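Local structure of minor structural protein 5 (Lactococcus phage Tuc2009, 5E7T) at residues B[86-90]-B[141-145]; B[111-116]-B[155-160]. The protein probably helps the phage recognise its lactococcal host, as a subunit of the baseplate tripod that carries a carbohydrate-binding-like module. Residues are numbered along the deposited sequence.

Contact 1: residues B[86-90]-B[141-145]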
loop_
_atom_site.group_PDB
_atom_site.type_symbol
_atom_site.label_atom_id
_atom_site.label_comp_id
_atom_site.label_asym_id
_atom_site.label_seq_id
_atom_site.Cartn_x
_atom_site.Cartn_y
_atom_site.Cartn_z
ATOM N N TYR B 86 14.525 0.909 -57.369
ATOM C CA TYR B 86 14.303 -0.283 -56.558
ATOM C C TYR B 86 14.254 -1.434 -57.536
ATOM O O TYR B 86 13.758 -1.240 -58.644
ATOM C CB TYR B 86 13.010 -0.185 -55.756
ATOM C CG TYR B 86 13.126 0.746 -54.576
ATOM C CD1 TYR B 86 13.099 2.129 -54.745
ATOM C CD2 TYR B 86 13.229 0.250 -53.280
ATOM C CE1 TYR B 86 13.220 2.997 -53.662
ATOM C CE2 TYR B 86 13.345 1.110 -52.185
ATOM C CZ TYR B 86 13.333 2.484 -52.383
ATOM O OH TYR B 86 13.440 3.344 -51.318
ATOM N N THR B 87 14.831 -2.591 -57.184
ATOM C CA THR B 87 14.858 -3.739 -58.073
ATOM C C THR B 87 14.077 -4.900 -57.475
ATOM O O THR B 87 14.300 -5.276 -56.319
ATOM C CB THR B 87 16.308 -4.094 -58.482
ATOM O OG1 THR B 87 16.924 -2.961 -59.103
ATOM C CG2 THR B 87 16.380 -5.266 -59.438
ATOM N N MET B 88 13.168 -5.475 -58.280
ATOM C CA MET B 88 12.368 -6.623 -57.896
ATOM C C MET B 88 12.902 -7.834 -58.608
ATOM O O MET B 88 13.256 -7.729 -59.771
ATOM C CB MET B 88 10.903 -6.395 -58.229
ATOM C CG MET B 88 10.255 -5.377 -57.353
ATOM S SD MET B 88 8.505 -5.268 -57.749
ATOM C CE MET B 88 7.855 -6.575 -56.640
ATOM N N SER B 89 13.001 -8.970 -57.905
ATOM C CA SER B 89 13.511 -10.274 -58.387
ATOM C C SER B 89 12.609 -11.363 -57.791
ATOM O O SER B 89 12.198 -11.234 -56.638
ATOM C CB SER B 89 14.964 -10.499 -57.959
ATOM O OG SER B 89 15.448 -9.515 -57.052
ATOM N N VAL B 90 12.246 -12.402 -58.578
ATOM C CA VAL B 90 11.348 -13.466 -58.125
ATOM C C VAL B 90 11.491 -14.694 -59.013
ATOM O O VAL B 90 11.753 -14.548 -60.213
ATOM C CB VAL B 90 9.871 -12.961 -58.041
ATOM C CG1 VAL B 90 9.315 -12.566 -59.409
ATOM C CG2 VAL B 90 8.966 -13.967 -57.350
ATOM N N ILE B 141 12.614 -13.756 -62.770
ATOM C CA ILE B 141 12.196 -12.519 -63.442
ATOM C C ILE B 141 12.680 -11.328 -62.629
ATOM O O ILE B 141 12.467 -11.299 -61.424
ATOM C CB ILE B 141 10.661 -12.515 -63.687
ATOM C CG1 ILE B 141 10.210 -13.809 -64.394
ATOM C CG2 ILE B 141 10.246 -11.298 -64.508
ATOM C CD1 ILE B 141 8.848 -14.162 -64.188
ATOM N N THR B 142 13.371 -10.372 -63.269
ATOM C CA THR B 142 13.914 -9.167 -62.618
ATOM C C THR B 142 13.457 -7.892 -63.331
ATOM O O THR B 142 13.223 -7.912 -64.544
ATOM C CB THR B 142 15.453 -9.239 -62.470
ATOM O OG1 THR B 142 16.100 -8.894 -63.696
ATOM C CG2 THR B 142 15.951 -10.590 -61.982
ATOM N N GLN B 143 13.322 -6.783 -62.583
ATOM C CA GLN B 143 12.900 -5.478 -63.113
ATOM C C GLN B 143 13.277 -4.352 -62.149
ATOM O O GLN B 143 12.966 -4.430 -60.958
ATOM C CB GLN B 143 11.386 -5.471 -63.367
ATOM C CG GLN B 143 10.787 -4.156 -63.849
ATOM C CD GLN B 143 11.085 -3.843 -65.279
ATOM O OE1 GLN B 143 10.593 -4.502 -66.208
ATOM N NE2 GLN B 143 11.821 -2.765 -65.484
ATOM N N THR B 144 13.952 -3.303 -62.671
ATOM C CA THR B 144 14.297 -2.127 -61.882
ATOM C C THR B 144 13.218 -1.106 -62.160
ATOM O O THR B 144 12.816 -0.942 -63.314
ATOM C CB THR B 144 15.704 -1.619 -62.180
ATOM O OG1 THR B 144 16.658 -2.677 -62.000
ATOM C CG2 THR B 144 16.083 -0.454 -61.297
ATOM N N SER B 145 12.717 -0.457 -61.105
ATOM C CA SER B 145 11.667 0.543 -61.178
ATOM C C SER B 145 12.137 1.891 -60.623
ATOM O O SER B 145 12.851 1.913 -59.626
ATOM C CB SER B 145 10.451 0.061 -60.400
ATOM O OG SER B 145 9.886 -1.085 -61.013
#

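Contact 2: residues B[111-116]-B[155-160]. With SO4 (sulfate ion), chain G.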
loop_
_atom_site.group_PDB
_atom_site.type_symbol
_atom_site.label_atom_id
_atom_site.label_comp_id
_atom_site.label_asym_id
_atom_site.label_seq_id
_atom_site.Cartn_x
_atom_site.Cartn_y
_atom_site.Cartn_z
ATOM N N ARG B 111 2.637 -5.568 -58.187
ATOM C CA ARG B 111 2.882 -4.139 -58.188
ATOM C C ARG B 111 2.408 -3.367 -56.964
ATOM O O ARG B 111 1.304 -3.601 -56.451
ATOM C CB ARG B 111 2.234 -3.570 -59.476
ATOM C CG ARG B 111 1.749 -2.117 -59.472
ATOM C CD ARG B 111 1.251 -1.659 -60.833
ATOM N NE ARG B 111 2.127 -2.090 -61.920
ATOM C CZ ARG B 111 1.889 -1.921 -63.220
ATOM N NH1 ARG B 111 0.795 -1.280 -63.629
ATOM N NH2 ARG B 111 2.740 -2.398 -64.122
ATOM N N GLN B 112 3.263 -2.404 -56.544
ATOM C CA GLN B 112 2.988 -1.385 -55.531
ATOM C C GLN B 112 2.605 -0.199 -56.405
ATOM O O GLN B 112 3.334 0.110 -57.361
ATOM C CB GLN B 112 4.237 -1.020 -54.723
ATOM C CG GLN B 112 4.364 -1.726 -53.401
ATOM C CD GLN B 112 5.589 -1.258 -52.649
ATOM O OE1 GLN B 112 6.706 -1.243 -53.184
ATOM N NE2 GLN B 112 5.428 -0.952 -51.360
ATOM N N ARG B 113 1.449 0.431 -56.131
ATOM C CA ARG B 113 0.955 1.546 -56.943
ATOM C C ARG B 113 0.019 2.463 -56.187
ATOM O O ARG B 113 -0.519 2.068 -55.157
ATOM C CB ARG B 113 0.231 1.008 -58.189
ATOM C CG ARG B 113 -1.119 0.357 -57.907
ATOM C CD ARG B 113 -1.716 -0.082 -59.200
ATOM N NE ARG B 113 -3.027 -0.678 -59.000
ATOM C CZ ARG B 113 -3.849 -1.010 -59.987
ATOM N NH1 ARG B 113 -3.499 -0.799 -61.251
ATOM N NH2 ARG B 113 -5.030 -1.549 -59.721
ATOM N N TYR B 114 -0.211 3.676 -56.740
ATOM C CA TYR B 114 -1.148 4.656 -56.200
ATOM C C TYR B 114 -2.560 4.146 -56.554
ATOM O O TYR B 114 -2.713 3.325 -57.470
ATOM C CB TYR B 114 -0.874 6.087 -56.742
ATOM C CG TYR B 114 0.372 6.749 -56.184
ATOM C CD1 TYR B 114 0.381 7.301 -54.905
ATOM C CD2 TYR B 114 1.540 6.824 -56.932
ATOM C CE1 TYR B 114 1.541 7.864 -54.366
ATOM C CE2 TYR B 114 2.701 7.404 -56.410
ATOM C CZ TYR B 114 2.699 7.914 -55.120
ATOM O OH TYR B 114 3.850 8.471 -54.600
ATOM N N THR B 115 -3.573 4.556 -55.797
ATOM C CA THR B 115 -4.913 4.058 -56.065
ATOM C C THR B 115 -5.774 5.148 -56.697
ATOM O O THR B 115 -5.301 5.807 -57.632
ATOM C CB THR B 115 -5.516 3.389 -54.835
ATOM O OG1 THR B 115 -5.621 4.334 -53.758
ATOM C CG2 THR B 115 -4.738 2.152 -54.420
ATOM N N GLU B 116 -7.037 5.318 -56.206
ATOM C CA GLU B 116 -8.055 6.222 -56.739
ATOM C C GLU B 116 -7.509 7.518 -57.225
ATOM O O GLU B 116 -6.764 8.206 -56.515
ATOM C CB GLU B 116 -9.211 6.454 -55.772
ATOM C CG GLU B 116 -10.389 5.544 -56.044
ATOM C CD GLU B 116 -10.205 4.092 -55.647
ATOM O OE1 GLU B 116 -9.354 3.798 -54.771
ATOM O OE2 GLU B 116 -10.944 3.246 -56.202
ATOM N N VAL B 155 -4.254 10.812 -52.203
ATOM C CA VAL B 155 -4.060 9.640 -53.062
ATOM C C VAL B 155 -3.329 8.549 -52.289
ATOM O O VAL B 155 -2.173 8.742 -51.858
ATOM C CB VAL B 155 -3.402 9.957 -54.431
ATOM C CG1 VAL B 155 -3.364 8.721 -55.319
ATOM C CG2 VAL B 155 -4.127 11.090 -55.138
ATOM N N GLY B 156 -4.030 7.422 -52.131
ATOM C CA GLY B 156 -3.549 6.253 -51.416
ATOM C C GLY B 156 -2.716 5.318 -52.259
ATOM O O GLY B 156 -2.474 5.591 -53.433
ATOM N N THR B 157 -2.220 4.224 -51.635
ATOM C CA THR B 157 -1.439 3.180 -52.289
ATOM C C THR B 157 -2.020 1.784 -51.979
ATOM O O THR B 157 -2.941 1.647 -51.153
ATOM C CB THR B 157 0.056 3.266 -51.939
ATOM O OG1 THR B 157 0.259 2.849 -50.590
ATOM C CG2 THR B 157 0.672 4.642 -52.210
ATOM N N GLN B 158 -1.466 0.757 -52.671
ATOM C CA GLN B 158 -1.788 -0.667 -52.547
ATOM C C GLN B 158 -0.661 -1.493 -53.142
ATOM O O GLN B 158 0.119 -0.966 -53.935
ATOM C CB GLN B 158 -3.122 -1.016 -53.225
ATOM C CG GLN B 158 -3.065 -1.151 -54.747
ATOM C CD GLN B 158 -4.370 -1.615 -55.344
ATOM O OE1 GLN B 158 -5.324 -1.984 -54.651
ATOM N NE2 GLN B 158 -4.434 -1.627 -56.656
ATOM N N ALA B 159 -0.580 -2.786 -52.762
ATOM C CA ALA B 159 0.395 -3.749 -53.282
ATOM C C ALA B 159 -0.380 -4.992 -53.640
ATOM O O ALA B 159 -0.987 -5.599 -52.756
ATOM C CB ALA B 159 1.440 -4.071 -52.241
ATOM N N ILE B 160 -0.442 -5.336 -54.945
ATOM C CA ILE B 160 -1.214 -6.499 -55.378
ATOM C C ILE B 160 -0.516 -7.358 -56.414
ATOM O O ILE B 160 0.333 -6.880 -57.179
ATOM C CB ILE B 160 -2.636 -6.101 -55.885
ATOM C CG1 ILE B 160 -2.590 -5.104 -57.054
ATOM C CG2 ILE B 160 -3.520 -5.607 -54.770
ATOM C CD1 ILE B 160 -3.831 -4.965 -57.800
HETATM S S SO4 G . -6.631 -2.508 -62.989
HETATM O O1 SO4 G . -5.650 -2.411 -64.079
HETATM O O2 SO4 G . -6.504 -1.323 -62.133
HETATM O O3 SO4 G . -7.999 -2.567 -63.512
HETATM O O4 SO4 G . -6.379 -3.730 -62.225
#

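Contact 1: residues B[86-90]-B[141-145]
Ile-141, Tyr-86 and Val-90 lose the most surface where strands 86-90 and 141-145 run side by side. The strands are antiparallel, at 165°, with axes 4.6 Å apart. Tyr-86 and Val-90 mark the two ends of the register. Tyr-86 N donates to Ser-145 O (3.0 Å), and Ser-145 N returns a bond to Tyr-86 O (2.8 Å). Val-90 N and Ile-141 O are 3.1 Å apart, and Ile-141 N meets Val-90 O at 2.8 Å. Met-88 and Gln-143 form the hydrogen-bonded pair between them. These strands belong to the five-stranded sheet of a β-sandwich, consistent with the galactose-binding-like fold assigned to BppA domain 1. The Tyr-86, Met-88 and Val-90 face looks into the sandwich. There Tyr-86 and Met-88 touch Cys-123, and Ile-141 touches Ile-125, both on strand 121-126. The Tyr-86 ring leads away from 141-145 and meets the ring of Tyr-80. Val-90 CG1 lies 4.5 Å from Ile-141 CB, a loose apolar contact. On the other face, Thr-87 OG1 is 2.9 Å from Thr-144 OG1 and also bonds to Gly-185. Ile-141 and Thr-142 pair with a strand of the Major structural protein 1 chain, so the sheet continues across that interface.

Contact 2: residues B[111-116]-B[155-160]
Strands 111-114 and 157-160 are the two central strands of the four-stranded antiparallel sheet in the BppA domain 1 β-sandwich. They cross at 158°, with axes 4.7 Å apart. Arg-111 pairs with Ile-160 and Arg-113 with Gln-158, both as hydrogen-bonded pairs. Arg-111 N to Ile-160 O is 2.8 Å, and Arg-113 N to Gln-158 O is 2.9 Å. The pairing runs one step past the strand, where Thr-115 N bonds to Gly-156 O at 2.8 Å. On one face Arg-113, Gln-158 and Ile-160 all take chi1 p. Arg-113 is then extended (p, t, t), and its NH2 reaches within 4.1 Å of Ile-160 CD1. Arg-111 is t, t, m instead. It turns away from 155-160 to bond Thr-124 and make a cation-pi contact with Trp-109. On the other face Gln-112 CG packs on Ala-159 CB at 3.9 Å. Tyr-114, with chi1 m, sets CB 3.9 Å from Val-155 CG1 and CD1 3.8 Å from Thr-157 CG2. Thr-115, in the p rotamer, points toward 155-160 and lays CG2 3.7 Å from Gln-158 CG. A sulfate, probably from the crystallisation liquor, sits at the guanidinium edge of Arg-113: its O2 accepts a 2.8 Å bond from Arg-113 NH2 and a weak 3.2 Å bond from Arg-113 NH1.

Overall arrangement
Contact 1 and contact 2 lie in the two sheets of one β-sandwich. Their centres are 18 Å apart and their nearest atoms about 6 Å apart, without touching. Along the chain the segments alternate: 86-90, 111-116, 141-145, 155-160. Strand 85-98 is followed by 104-114 in the other sheet, and 139-146 by 157-166, so the chain goes back and forth between the sheets. Contact 1 includes the outermost strand 139-146, where a strand of the Major structural protein 1 chain continues the sheet. Contact 2 joins two inner strands. Here, then, the five-stranded sheet takes part in a subunit interface through its outermost strand, while the segments of contact 2 touch no other protein chain of the assembly.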